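Local coordinates for protein aquaporin AqpM (Methanothermobacter marburgensis str. Marburg, PDB 2F2B) that forms a tetrameric membrane channel that lets water flow in either direction under osmotic force and also allows a transient flux of glycerol, at residues F16-F21 against F64-S69; A27-I32 against I44-L49; H80-V85 against S197-R202; A134-P139 against G205-D210; W144-A149 against Y222-I227. All blocks are in the same frame, centred on the assembly; numbering follows the deposited sequence.

Overall arrangement
The two Asn-Pro-Ala motifs meet in interaction 3, about 5 Å from the centre of the chain, and interactions 1, 4 and 5 touch it. Interaction 1, about 12 Å from it between centres, meets it through Leu-18, whose CD1 lies 3.6 Å from CD1 of Ile-81. Interactions 3 and 4 share helix 200-214 and have centres about 14 Å apart. Interaction 5, with its centre about 13 Å from that of interaction 3, is tied to it by a probable hydrogen bond of 2.9 Å between Pro-200 O and Tyr-222 OH. Interaction 2 is more remote, about 24 Å from interaction 3 between centres, and reaches interaction 4 through Ile-44 and Phe-138.

Interaction 1. Residues F16-F21 against F64-S69; sequences FILVFF and FAIAAS
The ring of Phe-21 meets Ala-65 obliquely, while one of its faces is covered by CD1 of Phe-20, which stands 3.5 Å above the ring centre. At the ring edge, in plane, sits the Ile-17 carbonyl oxygen. Phe-21 comes closest across the interface through its CB, 3.9 Å from Ala-65 CB. The same alanine methyl also receives CG2 of Ile-17, at 4.0 Å, the branch anti to the backbone N, on a residue whose CB points toward helix 52-73. This CG2 also comes within 3.4 Å of Ser-69 OG. The serine hydroxyl is turned back on its own helix (chi1 -67°) and donates to Ala-65 O at 2.9 Å; Ser-69 N reaches this oxygen from the opposite face of its plane, so two bonds grip it. On the flank where Leu-18 also touches Ile-81 and Asn-199, Leu-18 and Ile-66 lie side by side, CD1 against CG1 at 4.1 Å. Leu-156 of the second subunit packs on Ile-17 and Phe-21, placing the contact at a subunit interface. With axes 9.0 Å apart at an angle of 161°, the segments form the nearly antiparallel pairing of the first two membrane-spanning helices of the aquaporin fold.

Interaction 2. Residues A27-I32 against I44-L49; sequences AVTLMI and IGIGLL
Leu-30 and Ile-46 join the last turns of the first transmembrane helix of the aquaporin fold to the loop between the first two membrane helices, predicted to be extracellular, which folds back against the helix end. The CG of Leu-30 stands anti to the carbonyl carbon (chi1 -71°), and from there CD2 reaches the loop, 3.8 Å from CG1 of Ile-46. The two side chains cross obliquely. The same CD2 lies 3.9 Å from the alpha carbon of Gly-45; with phi at 137°, a side chain here would be pressed against the carbonyl oxygen of the residue before, and a CB would also run into Leu-30 CD2. Thr-29 meets Ile-46 differently, at about a right angle, using its methyl CG2, 4.1 Å from Ile-46 CA. That methyl is anti to the backbone N, whereas OG1 is turned along the helix to a hydrogen bond with Ser-25 O. The loop is tied to helix 52-73 by the hydrogen bond between Gly-47 N and Asp-54 OD1. At the other end of the contact, where Asn-192 of the second subunit packs on Ile-32, Leu-49 places CD1 3.6 Å from the backbone oxygen of Ile-32.

Interaction 3. Residues H80-V85 against S197-R202; sequences HINPAV and SLNPAR. With GOL (glycerol), chain B.
Asn-82 and Asn-199 bring their side chains tip to tip, with the amide planes stacked only 10° apart and the two CG atoms 3.4 Å from each other. This is the tight part of the contact, where the two Asn-Pro-Ala motifs meet at the N-termini of helices 83-91 and 200-214. Beside the amides, the prolines pack crosswise on the opposing motif, Pro-83 CD 3.6 Å from Ala-201 CB and Pro-200 CD against Ala-84. Each asparagine sends one N-H across, Asn-82 ND2 to Leu-198 O at 2.8 Å and Asn-199 ND2 to Ile-81 O at 2.9 Å, the latter on a lone pair of the carbonyl. Both asparagines are N-cap residues: Asn-82 OD1 accepts from Ala-84 N, and Asn-199 OD1 from Arg-202 N, which stands above its carbonyl plane. Opposed to this packed side is the pore side, where a glycerol, probably from the crystallisation liquor, is held by two longer bonds. Asn-82 ND2 donates to its O2 at 3.1 Å and Asn-199 ND2 to its O3 at 3.2 Å, with an N-H...O angle of 172°. With the carboxamide oxygens engaged in capping, the motifs offer N-H donors to the pore, and two helix N-termini probably add positive potential, consistent with the orientation of permeating water and the exclusion of protons known for aquaporins.

Interaction 4. Residues A134-P139 against G205-D210; sequences ATAPFP and GPYLND
Ala-134 and Pro-206 mark the nearest backbone approach, 5.1 Å between alpha carbons, where an extended loop, Ala-134 to Pro-139, starts against the helical segment 205-210 and runs away from it. The helix is kinked at Pro-206, whose nitrogen makes no bond to the preceding turn. Ala-134 points its methyl at the helix, 3.9 Å from Pro-206 CB. The same methyl lies at the edge of the Tyr-207 ring, near its plane, and 3.2 Å from Asp-210 OD2. This is the extracellular part of the aquaporin fold, where the loop between two transmembrane helices folds in against the helix that begins in the second Asn-Pro-Ala motif; Gly-133 O, just before the loop segment, takes a hydrogen bond from Arg-202, an arginine whose counterpart lines the selectivity filter in aquaporins. Tyr-207 stretches its ring along the loop, and its hydroxyl donates to Thr-135 O at 2.6 Å, meeting the carbonyl nearly end-on, with a C=O...O angle of 168°. That oxygen lies in the ring plane, so the phenol touches the loop with its edge. Thr-135 turns its own hydroxyl to Thr-203 OG1, and Trp-219 meets the Tyr-207 ring edge-to-face.

Interaction 5. Residues W144-A149 against Y222-I227; sequences WQAMLA and YSIYVI
Met-147 and Ile-224 stand opposite each other, their alpha carbons 5.2 Å apart, and apolar packing carries most of the contact. Met-147 has CG anti to the backbone N (chi1 177°), then bends at both following torsions, which swings its CE methyl across to Ile-227, 3.9 Å from CB; the two side chains run at a slant to each other. Ile-227 lies on the surface of the assembly and receives CE and SD together. A turn back, Ile-224 fills the gap between the helices with both of its branches. Its CD1 meets Ala-146 CB at 4.0 Å, while CG2, anti to the backbone N, lies 3.9 Å from Met-147 N. The second kind of contact is between side chain and backbone carbonyl: the sulphur of Met-147 lies 3.8 Å from Ile-224 O, and CE 4.1 Å from Ser-223 O. Within segment 222-227, CG2 of Ile-224 also sits 3.8 Å above the centre of the Tyr-225 ring, an aliphatic group over an aromatic face. Polar bonding lies at the margins, where Ser-223 OG is joined to Tyr-143 OH and Gln-145 NE2 to Gln-120 O of the third subunit. The contact joins the first turns of helix 143-166 to those of helix 224-243, with helix 175-194 packed against Ala-146 and Ala-149, and helix 200-214 reached by Tyr-225 through Thr-203 and Tyr-207.

Interaction 1. Residues F16-F21 against F64-S69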
# COMPACT_ATOMS: atom_id res chain seq x y z
N PHE A 16 16.58 -15.91 -2.58
CA PHE A 16 16.39 -16.43 -1.23
C PHE A 16 15.40 -15.48 -0.53
O PHE A 16 14.44 -15.92 0.11
CB PHE A 16 17.74 -16.43 -0.49
CG PHE A 16 17.65 -16.75 0.98
CD1 PHE A 16 17.11 -15.83 1.88
CD2 PHE A 16 18.13 -17.96 1.47
CE1 PHE A 16 17.05 -16.12 3.25
CE2 PHE A 16 18.07 -18.26 2.84
CZ PHE A 16 17.52 -17.34 3.72
N ILE A 17 15.64 -14.18 -0.67
CA ILE A 17 14.78 -13.16 -0.05
C ILE A 17 13.36 -13.24 -0.60
O ILE A 17 12.38 -13.21 0.16
CB ILE A 17 15.36 -11.75 -0.31
CG1 ILE A 17 16.63 -11.57 0.54
CG2 ILE A 17 14.31 -10.68 0.03
CD1 ILE A 17 17.46 -10.35 0.15
N LEU A 18 13.24 -13.33 -1.91
CA LEU A 18 11.94 -13.41 -2.57
C LEU A 18 11.09 -14.56 -2.00
O LEU A 18 9.93 -14.36 -1.65
CB LEU A 18 12.14 -13.59 -4.08
CG LEU A 18 10.92 -13.57 -5.00
CD1 LEU A 18 11.35 -13.18 -6.41
CD2 LEU A 18 10.25 -14.93 -5.00
N VAL A 19 11.68 -15.74 -1.89
CA VAL A 19 10.97 -16.91 -1.39
C VAL A 19 10.75 -16.91 0.12
O VAL A 19 9.66 -17.24 0.60
CB VAL A 19 11.70 -18.21 -1.82
CG1 VAL A 19 10.99 -19.43 -1.25
CG2 VAL A 19 11.73 -18.29 -3.34
N PHE A 20 11.78 -16.55 0.88
CA PHE A 20 11.66 -16.52 2.33
C PHE A 20 10.52 -15.60 2.77
O PHE A 20 9.63 -16.00 3.52
CB PHE A 20 12.98 -16.06 2.96
CG PHE A 20 12.96 -16.00 4.47
CD1 PHE A 20 12.36 -14.93 5.14
CD2 PHE A 20 13.53 -17.01 5.23
CE1 PHE A 20 12.32 -14.87 6.53
CE2 PHE A 20 13.51 -16.97 6.63
CZ PHE A 20 12.90 -15.89 7.28
N PHE A 21 10.53 -14.36 2.28
CA PHE A 21 9.50 -13.40 2.67
C PHE A 21 8.16 -13.54 1.95
O PHE A 21 7.11 -13.49 2.59
CB PHE A 21 10.06 -11.98 2.50
CG PHE A 21 11.13 -11.66 3.50
CD1 PHE A 21 10.80 -11.31 4.81
CD2 PHE A 21 12.48 -11.78 3.16
CE1 PHE A 21 11.80 -11.09 5.76
CE2 PHE A 21 13.48 -11.56 4.11
CZ PHE A 21 13.13 -11.22 5.42
N PHE A 64 7.27 -5.89 -1.65
CA PHE A 64 8.21 -5.07 -0.90
C PHE A 64 9.57 -5.76 -0.81
O PHE A 64 10.61 -5.10 -0.83
CB PHE A 64 7.67 -4.78 0.52
CG PHE A 64 6.41 -3.95 0.54
CD1 PHE A 64 6.15 -3.01 -0.45
CD2 PHE A 64 5.51 -4.07 1.60
CE1 PHE A 64 5.00 -2.19 -0.38
CE2 PHE A 64 4.38 -3.27 1.68
CZ PHE A 64 4.12 -2.32 0.69
N ALA A 65 9.57 -7.09 -0.73
CA ALA A 65 10.83 -7.83 -0.66
C ALA A 65 11.54 -7.74 -2.01
O ALA A 65 12.77 -7.63 -2.08
CB ALA A 65 10.58 -9.29 -0.28
N ILE A 66 10.76 -7.77 -3.09
CA ILE A 66 11.32 -7.67 -4.44
C ILE A 66 11.91 -6.27 -4.66
O ILE A 66 13.02 -6.13 -5.19
CB ILE A 66 10.24 -7.97 -5.52
CG1 ILE A 66 9.93 -9.47 -5.52
CG2 ILE A 66 10.71 -7.51 -6.91
CD1 ILE A 66 8.66 -9.85 -6.27
N ALA A 67 11.17 -5.24 -4.25
CA ALA A 67 11.65 -3.87 -4.39
C ALA A 67 12.94 -3.70 -3.60
O ALA A 67 13.94 -3.19 -4.12
CB ALA A 67 10.59 -2.88 -3.88
N ALA A 68 12.94 -4.15 -2.35
CA ALA A 68 14.13 -4.06 -1.51
C ALA A 68 15.32 -4.73 -2.19
O ALA A 68 16.43 -4.18 -2.23
CB ALA A 68 13.86 -4.71 -0.15
N SER A 69 15.09 -5.92 -2.72
CA SER A 69 16.15 -6.68 -3.40
C SER A 69 16.71 -5.95 -4.62
O SER A 69 17.92 -5.93 -4.84
CB SER A 69 15.63 -8.06 -3.81
OG SER A 69 15.37 -8.86 -2.67

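Interaction 2. Residues A27-I32 against I44-L49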
# COMPACT_ATOMS: atom_id res chain seq x y z
N ALA A 27 2.42 -18.96 3.78
CA ALA A 27 2.41 -20.06 4.75
C ALA A 27 1.86 -19.54 6.09
O ALA A 27 1.05 -20.21 6.73
CB ALA A 27 3.82 -20.62 4.93
N VAL A 28 2.30 -18.36 6.50
CA VAL A 28 1.84 -17.77 7.75
C VAL A 28 0.33 -17.54 7.74
O VAL A 28 -0.35 -17.79 8.73
CB VAL A 28 2.55 -16.43 8.05
CG1 VAL A 28 1.90 -15.74 9.23
CG2 VAL A 28 4.03 -16.68 8.34
N THR A 29 -0.19 -17.06 6.62
CA THR A 29 -1.63 -16.80 6.51
C THR A 29 -2.41 -18.08 6.80
O THR A 29 -3.38 -18.08 7.56
CB THR A 29 -1.99 -16.31 5.09
OG1 THR A 29 -1.23 -15.14 4.79
CG2 THR A 29 -3.48 -15.99 5.00
N LEU A 30 -1.99 -19.18 6.18
CA LEU A 30 -2.66 -20.46 6.38
C LEU A 30 -2.50 -20.95 7.81
O LEU A 30 -3.41 -21.58 8.36
CB LEU A 30 -2.11 -21.49 5.39
CG LEU A 30 -2.52 -21.27 3.92
CD1 LEU A 30 -1.75 -22.23 3.01
CD2 LEU A 30 -4.02 -21.49 3.78
N MET A 31 -1.36 -20.67 8.42
CA MET A 31 -1.12 -21.09 9.80
C MET A 31 -2.03 -20.36 10.79
O MET A 31 -2.54 -20.96 11.73
CB MET A 31 0.35 -20.87 10.17
CG MET A 31 1.31 -21.79 9.43
SD MET A 31 3.04 -21.34 9.69
CE MET A 31 3.35 -22.08 11.31
N ILE A 32 -2.25 -19.06 10.58
CA ILE A 32 -3.10 -18.31 11.50
C ILE A 32 -4.59 -18.51 11.21
O ILE A 32 -5.43 -18.17 12.04
CB ILE A 32 -2.79 -16.79 11.50
CG1 ILE A 32 -3.08 -16.18 10.13
CG2 ILE A 32 -1.33 -16.57 11.90
CD1 ILE A 32 -3.00 -14.66 10.12
N ILE A 44 -9.45 -21.67 0.34
CA ILE A 44 -8.70 -22.69 1.07
C ILE A 44 -8.12 -22.25 2.41
O ILE A 44 -7.48 -23.04 3.10
CB ILE A 44 -7.52 -23.23 0.23
CG1 ILE A 44 -6.45 -22.14 0.07
CG2 ILE A 44 -8.02 -23.68 -1.14
CD1 ILE A 44 -5.16 -22.63 -0.53
N GLY A 45 -8.36 -21.00 2.79
CA GLY A 45 -7.82 -20.51 4.04
C GLY A 45 -7.26 -19.12 3.84
O GLY A 45 -7.31 -18.28 4.73
N ILE A 46 -6.69 -18.88 2.66
CA ILE A 46 -6.17 -17.56 2.34
C ILE A 46 -7.42 -16.80 1.92
O ILE A 46 -8.06 -17.15 0.93
CB ILE A 46 -5.15 -17.61 1.18
CG1 ILE A 46 -3.90 -18.38 1.63
CG2 ILE A 46 -4.79 -16.19 0.74
CD1 ILE A 46 -2.90 -18.64 0.53
N GLY A 47 -7.77 -15.78 2.69
CA GLY A 47 -8.97 -15.01 2.40
C GLY A 47 -10.07 -15.34 3.40
O GLY A 47 -11.09 -14.66 3.46
N LEU A 48 -9.86 -16.39 4.19
CA LEU A 48 -10.86 -16.80 5.17
C LEU A 48 -11.04 -15.72 6.24
O LEU A 48 -12.17 -15.38 6.59
CB LEU A 48 -10.43 -18.13 5.81
CG LEU A 48 -11.41 -18.92 6.69
CD1 LEU A 48 -10.84 -20.31 6.93
CD2 LEU A 48 -11.66 -18.21 8.01
N LEU A 49 -9.94 -15.17 6.74
CA LEU A 49 -10.00 -14.15 7.77
C LEU A 49 -9.90 -12.72 7.24
O LEU A 49 -10.46 -11.81 7.84
CB LEU A 49 -8.88 -14.37 8.79
CG LEU A 49 -8.88 -15.71 9.53
CD1 LEU A 49 -7.64 -15.81 10.42
CD2 LEU A 49 -10.15 -15.83 10.36

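Interaction 3. Residues H80-V85 against S197-R202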
# COMPACT_ATOMS: atom_id res chain seq x y z
N HIS A 80 17.67 -10.19 -11.32
CA HIS A 80 16.65 -10.87 -12.11
C HIS A 80 15.78 -11.71 -11.18
O HIS A 80 14.55 -11.68 -11.26
CB HIS A 80 17.27 -11.81 -13.14
CG HIS A 80 18.14 -11.14 -14.16
ND1 HIS A 80 18.68 -11.82 -15.23
CD2 HIS A 80 18.58 -9.86 -14.26
CE1 HIS A 80 19.42 -10.99 -15.95
NE2 HIS A 80 19.38 -9.80 -15.38
N ILE A 81 16.46 -12.47 -10.31
CA ILE A 81 15.85 -13.37 -9.33
C ILE A 81 14.62 -14.12 -9.84
O ILE A 81 13.70 -14.44 -9.08
CB ILE A 81 15.52 -12.62 -8.01
CG1 ILE A 81 14.48 -11.52 -8.25
CG2 ILE A 81 16.80 -12.02 -7.43
CD1 ILE A 81 14.01 -10.81 -6.97
N ASN A 82 14.65 -14.44 -11.13
CA ASN A 82 13.55 -15.11 -11.80
C ASN A 82 14.05 -15.68 -13.14
O ASN A 82 14.43 -14.93 -14.03
CB ASN A 82 12.45 -14.09 -12.07
CG ASN A 82 11.20 -14.70 -12.67
OD1 ASN A 82 11.24 -15.77 -13.28
ND2 ASN A 82 10.08 -14.01 -12.51
N PRO A 83 14.07 -17.01 -13.29
CA PRO A 83 14.54 -17.62 -14.54
C PRO A 83 13.80 -17.11 -15.78
O PRO A 83 14.38 -16.99 -16.86
CB PRO A 83 14.30 -19.12 -14.31
CG PRO A 83 14.53 -19.25 -12.83
CD PRO A 83 13.80 -18.05 -12.27
N ALA A 84 12.51 -16.81 -15.62
CA ALA A 84 11.72 -16.31 -16.75
C ALA A 84 12.17 -14.91 -17.18
O ALA A 84 12.10 -14.57 -18.36
CB ALA A 84 10.24 -16.29 -16.38
N VAL A 85 12.64 -14.10 -16.23
CA VAL A 85 13.11 -12.76 -16.55
C VAL A 85 14.46 -12.87 -17.27
O VAL A 85 14.70 -12.19 -18.26
CB VAL A 85 13.27 -11.90 -15.27
CG1 VAL A 85 14.00 -10.59 -15.60
CG2 VAL A 85 11.90 -11.60 -14.68
N SER A 197 2.72 -17.59 -9.47
CA SER A 197 4.16 -17.76 -9.33
C SER A 197 4.97 -16.76 -10.15
O SER A 197 5.81 -16.03 -9.61
CB SER A 197 4.56 -19.17 -9.75
OG SER A 197 5.96 -19.23 -9.96
N LEU A 198 4.73 -16.75 -11.46
CA LEU A 198 5.42 -15.88 -12.42
C LEU A 198 6.92 -16.13 -12.38
O LEU A 198 7.69 -15.41 -13.02
CB LEU A 198 5.20 -14.40 -12.05
CG LEU A 198 3.84 -13.94 -11.53
CD1 LEU A 198 3.91 -12.44 -11.22
CD2 LEU A 198 2.75 -14.24 -12.55
N ASN A 199 7.33 -17.19 -11.69
CA ASN A 199 8.75 -17.44 -11.47
C ASN A 199 9.07 -18.92 -11.23
O ASN A 199 8.72 -19.47 -10.20
CB ASN A 199 9.11 -16.62 -10.22
CG ASN A 199 10.58 -16.58 -9.93
OD1 ASN A 199 11.30 -17.56 -10.13
ND2 ASN A 199 11.04 -15.45 -9.41
N PRO A 200 9.77 -19.57 -12.18
CA PRO A 200 10.11 -20.99 -12.02
C PRO A 200 10.89 -21.32 -10.74
O PRO A 200 10.70 -22.39 -10.16
CB PRO A 200 10.91 -21.30 -13.29
CG PRO A 200 10.30 -20.36 -14.30
CD PRO A 200 10.20 -19.08 -13.50
N ALA A 201 11.77 -20.42 -10.31
CA ALA A 201 12.56 -20.66 -9.11
C ALA A 201 11.71 -20.50 -7.85
O ALA A 201 11.84 -21.29 -6.90
CB ALA A 201 13.76 -19.69 -9.06
N ARG A 202 10.85 -19.49 -7.84
CA ARG A 202 9.97 -19.23 -6.70
C ARG A 202 9.04 -20.42 -6.44
O ARG A 202 8.56 -20.61 -5.32
CB ARG A 202 9.17 -17.94 -6.94
CG ARG A 202 8.05 -17.68 -5.94
CD ARG A 202 6.72 -18.17 -6.48
NE ARG A 202 5.60 -17.90 -5.58
CZ ARG A 202 5.25 -18.67 -4.55
NH1 ARG A 202 5.94 -19.78 -4.28
NH2 ARG A 202 4.20 -18.36 -3.80
C1 GOL B . 10.53 -10.47 -9.40
O1 GOL B . 11.60 -9.28 -9.56
C2 GOL B . 10.28 -11.46 -10.36
O2 GOL B . 10.84 -11.14 -11.53
C3 GOL B . 9.64 -12.36 -9.87
O3 GOL B . 8.85 -13.23 -8.86

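Interaction 4. Residues A134-P139 against G205-D210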
# COMPACT_ATOMS: atom_id res chain seq x y z
N ALA A 134 3.69 -22.95 -1.54
CA ALA A 134 3.89 -23.53 -2.86
C ALA A 134 2.73 -23.16 -3.79
O ALA A 134 1.57 -23.14 -3.37
CB ALA A 134 4.02 -25.05 -2.76
N THR A 135 3.04 -22.87 -5.04
CA THR A 135 2.01 -22.51 -6.02
C THR A 135 1.45 -23.74 -6.74
O THR A 135 2.21 -24.57 -7.26
CB THR A 135 2.57 -21.55 -7.09
OG1 THR A 135 3.71 -22.15 -7.73
CG2 THR A 135 2.99 -20.22 -6.46
N ALA A 136 0.13 -23.86 -6.76
CA ALA A 136 -0.55 -24.97 -7.44
C ALA A 136 -1.95 -24.52 -7.83
O ALA A 136 -2.51 -23.61 -7.21
CB ALA A 136 -0.62 -26.19 -6.52
N PRO A 137 -2.53 -25.13 -8.87
CA PRO A 137 -3.88 -24.73 -9.28
C PRO A 137 -4.85 -24.84 -8.10
O PRO A 137 -4.81 -25.81 -7.34
CB PRO A 137 -4.21 -25.72 -10.40
CG PRO A 137 -2.87 -26.01 -11.00
CD PRO A 137 -1.99 -26.17 -9.77
N PHE A 138 -5.70 -23.83 -7.94
CA PHE A 138 -6.67 -23.85 -6.86
C PHE A 138 -7.86 -24.74 -7.21
O PHE A 138 -7.98 -25.20 -8.34
CB PHE A 138 -7.11 -22.42 -6.53
CG PHE A 138 -6.20 -21.72 -5.54
CD1 PHE A 138 -4.86 -21.51 -5.84
CD2 PHE A 138 -6.68 -21.35 -4.29
CE1 PHE A 138 -4.00 -20.93 -4.90
CE2 PHE A 138 -5.83 -20.76 -3.34
CZ PHE A 138 -4.48 -20.56 -3.65
N PRO A 139 -8.75 -25.01 -6.24
CA PRO A 139 -9.91 -25.87 -6.49
C PRO A 139 -10.74 -25.48 -7.71
O PRO A 139 -11.18 -24.33 -7.84
CB PRO A 139 -10.70 -25.78 -5.19
CG PRO A 139 -9.61 -25.64 -4.16
CD PRO A 139 -8.71 -24.61 -4.82
N GLY A 205 11.67 -23.82 -5.15
CA GLY A 205 12.06 -23.87 -3.75
C GLY A 205 11.05 -24.54 -2.84
O GLY A 205 11.36 -25.52 -2.16
N PRO A 206 9.82 -24.01 -2.80
CA PRO A 206 8.76 -24.58 -1.96
C PRO A 206 8.43 -26.03 -2.34
O PRO A 206 8.18 -26.87 -1.48
CB PRO A 206 7.59 -23.63 -2.20
CG PRO A 206 8.28 -22.31 -2.38
CD PRO A 206 9.42 -22.69 -3.31
N TYR A 207 8.43 -26.32 -3.64
CA TYR A 207 8.14 -27.68 -4.11
C TYR A 207 9.15 -28.66 -3.52
O TYR A 207 8.78 -29.72 -3.01
CB TYR A 207 8.20 -27.75 -5.64
CG TYR A 207 6.89 -27.46 -6.35
CD1 TYR A 207 5.95 -26.58 -5.80
CD2 TYR A 207 6.61 -28.04 -7.58
CE1 TYR A 207 4.76 -26.30 -6.48
CE2 TYR A 207 5.43 -27.76 -8.26
CZ TYR A 207 4.51 -26.89 -7.71
OH TYR A 207 3.35 -26.63 -8.39
N LEU A 208 10.43 -28.31 -3.61
CA LEU A 208 11.50 -29.17 -3.10
C LEU A 208 11.36 -29.40 -1.60
O LEU A 208 11.37 -30.55 -1.13
CB LEU A 208 12.87 -28.55 -3.40
CG LEU A 208 14.09 -29.35 -2.93
CD1 LEU A 208 14.08 -30.72 -3.57
CD2 LEU A 208 15.37 -28.60 -3.28
N ASN A 209 11.22 -28.33 -0.83
CA ASN A 209 11.09 -28.46 0.61
C ASN A 209 9.79 -29.13 1.05
O ASN A 209 9.78 -29.85 2.05
CB ASN A 209 11.27 -27.09 1.28
CG ASN A 209 12.71 -26.61 1.22
OD1 ASN A 209 13.14 -26.00 0.23
ND2 ASN A 209 13.47 -26.90 2.26
N ASP A 210 8.70 -28.91 0.32
CA ASP A 210 7.43 -29.54 0.66
C ASP A 210 7.57 -31.05 0.50
O ASP A 210 7.01 -31.83 1.28
CB ASP A 210 6.29 -29.05 -0.24
CG ASP A 210 5.66 -27.77 0.27
OD1 ASP A 210 5.80 -27.47 1.47
OD2 ASP A 210 5.01 -27.07 -0.54

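Interaction 5. Residues W144-A149 against Y222-I227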
# COMPACT_ATOMS: atom_id res chain seq x y z
N TRP A 144 -4.59 -26.23 -17.75
CA TRP A 144 -4.48 -25.20 -18.78
C TRP A 144 -4.95 -23.83 -18.32
O TRP A 144 -4.44 -22.81 -18.79
CB TRP A 144 -5.23 -25.63 -20.04
CG TRP A 144 -4.55 -26.77 -20.74
CD1 TRP A 144 -4.98 -28.06 -20.82
CD2 TRP A 144 -3.26 -26.73 -21.38
NE1 TRP A 144 -4.04 -28.83 -21.48
CE2 TRP A 144 -2.98 -28.04 -21.83
CE3 TRP A 144 -2.33 -25.71 -21.62
CZ2 TRP A 144 -1.80 -28.36 -22.50
CZ3 TRP A 144 -1.15 -26.03 -22.29
CH2 TRP A 144 -0.89 -27.35 -22.72
N GLN A 145 -5.90 -23.78 -17.39
CA GLN A 145 -6.37 -22.50 -16.88
C GLN A 145 -5.25 -21.85 -16.07
O GLN A 145 -5.02 -20.65 -16.16
CB GLN A 145 -7.59 -22.68 -15.99
CG GLN A 145 -8.87 -22.93 -16.75
CD GLN A 145 -10.03 -23.24 -15.83
OE1 GLN A 145 -10.08 -24.30 -15.22
NE2 GLN A 145 -10.96 -22.29 -15.71
N ALA A 146 -4.55 -22.66 -15.27
CA ALA A 146 -3.45 -22.17 -14.45
C ALA A 146 -2.31 -21.72 -15.37
O ALA A 146 -1.64 -20.72 -15.10
CB ALA A 146 -2.96 -23.27 -13.51
N MET A 147 -2.11 -22.46 -16.44
CA MET A 147 -1.08 -22.14 -17.41
C MET A 147 -1.36 -20.77 -18.03
O MET A 147 -0.48 -19.92 -18.13
CB MET A 147 -1.05 -23.20 -18.52
CG MET A 147 -0.05 -22.92 -19.63
SD MET A 147 1.64 -23.20 -19.10
CE MET A 147 1.77 -24.98 -19.34
N LEU A 148 -2.61 -20.56 -18.45
CA LEU A 148 -2.99 -19.29 -19.06
C LEU A 148 -2.78 -18.14 -18.07
O LEU A 148 -2.33 -17.07 -18.45
CB LEU A 148 -4.46 -19.33 -19.52
CG LEU A 148 -5.01 -18.08 -20.20
CD1 LEU A 148 -4.18 -17.72 -21.42
CD2 LEU A 148 -6.47 -18.32 -20.59
N ALA A 149 -3.11 -18.38 -16.80
CA ALA A 149 -2.94 -17.35 -15.77
C ALA A 149 -1.46 -16.96 -15.63
O ALA A 149 -1.13 -15.77 -15.56
CB ALA A 149 -3.47 -17.86 -14.43
N TYR A 222 4.60 -28.73 -11.86
CA TYR A 222 5.73 -27.86 -12.15
C TYR A 222 5.84 -27.31 -13.57
O TYR A 222 6.27 -26.17 -13.75
CB TYR A 222 7.05 -28.55 -11.74
CG TYR A 222 8.22 -27.59 -11.65
CD1 TYR A 222 8.13 -26.44 -10.86
CD2 TYR A 222 9.39 -27.80 -12.37
CE1 TYR A 222 9.18 -25.52 -10.80
CE2 TYR A 222 10.45 -26.89 -12.31
CZ TYR A 222 10.33 -25.75 -11.53
OH TYR A 222 11.36 -24.83 -11.49
N SER A 223 5.46 -28.10 -14.58
CA SER A 223 5.54 -27.62 -15.96
C SER A 223 4.73 -26.33 -16.16
O SER A 223 5.08 -25.49 -16.99
CB SER A 223 5.07 -28.70 -16.94
OG SER A 223 3.74 -29.11 -16.67
N ILE A 224 3.65 -26.18 -15.40
CA ILE A 224 2.82 -24.98 -15.49
C ILE A 224 3.65 -23.75 -15.16
O ILE A 224 3.58 -22.73 -15.85
CB ILE A 224 1.65 -25.04 -14.47
CG1 ILE A 224 0.65 -26.12 -14.87
CG2 ILE A 224 0.98 -23.67 -14.36
CD1 ILE A 224 -0.40 -26.38 -13.82
N TYR A 225 4.44 -23.87 -14.11
CA TYR A 225 5.27 -22.78 -13.60
C TYR A 225 6.62 -22.61 -14.27
O TYR A 225 7.43 -21.77 -13.86
CB TYR A 225 5.39 -22.96 -12.09
CG TYR A 225 4.03 -23.05 -11.46
CD1 TYR A 225 3.20 -21.93 -11.37
CD2 TYR A 225 3.50 -24.29 -11.05
CE1 TYR A 225 1.90 -22.03 -10.90
CE2 TYR A 225 2.19 -24.40 -10.58
CZ TYR A 225 1.40 -23.26 -10.51
OH TYR A 225 0.10 -23.35 -10.07
N VAL A 226 6.88 -23.41 -15.30
CA VAL A 226 8.11 -23.30 -16.06
C VAL A 226 7.71 -22.74 -17.42
O VAL A 226 8.17 -21.68 -17.83
CB VAL A 226 8.79 -24.68 -16.26
CG1 VAL A 226 10.00 -24.52 -17.16
CG2 VAL A 226 9.21 -25.25 -14.92
N ILE A 227 6.81 -23.45 -18.09
CA ILE A 227 6.34 -23.04 -19.41
C ILE A 227 5.55 -21.73 -19.38
O ILE A 227 5.80 -20.84 -20.18
CB ILE A 227 5.46 -24.14 -20.06
CG1 ILE A 227 6.24 -25.46 -20.13
CG2 ILE A 227 5.05 -23.72 -21.46
CD1 ILE A 227 5.42 -26.63 -20.64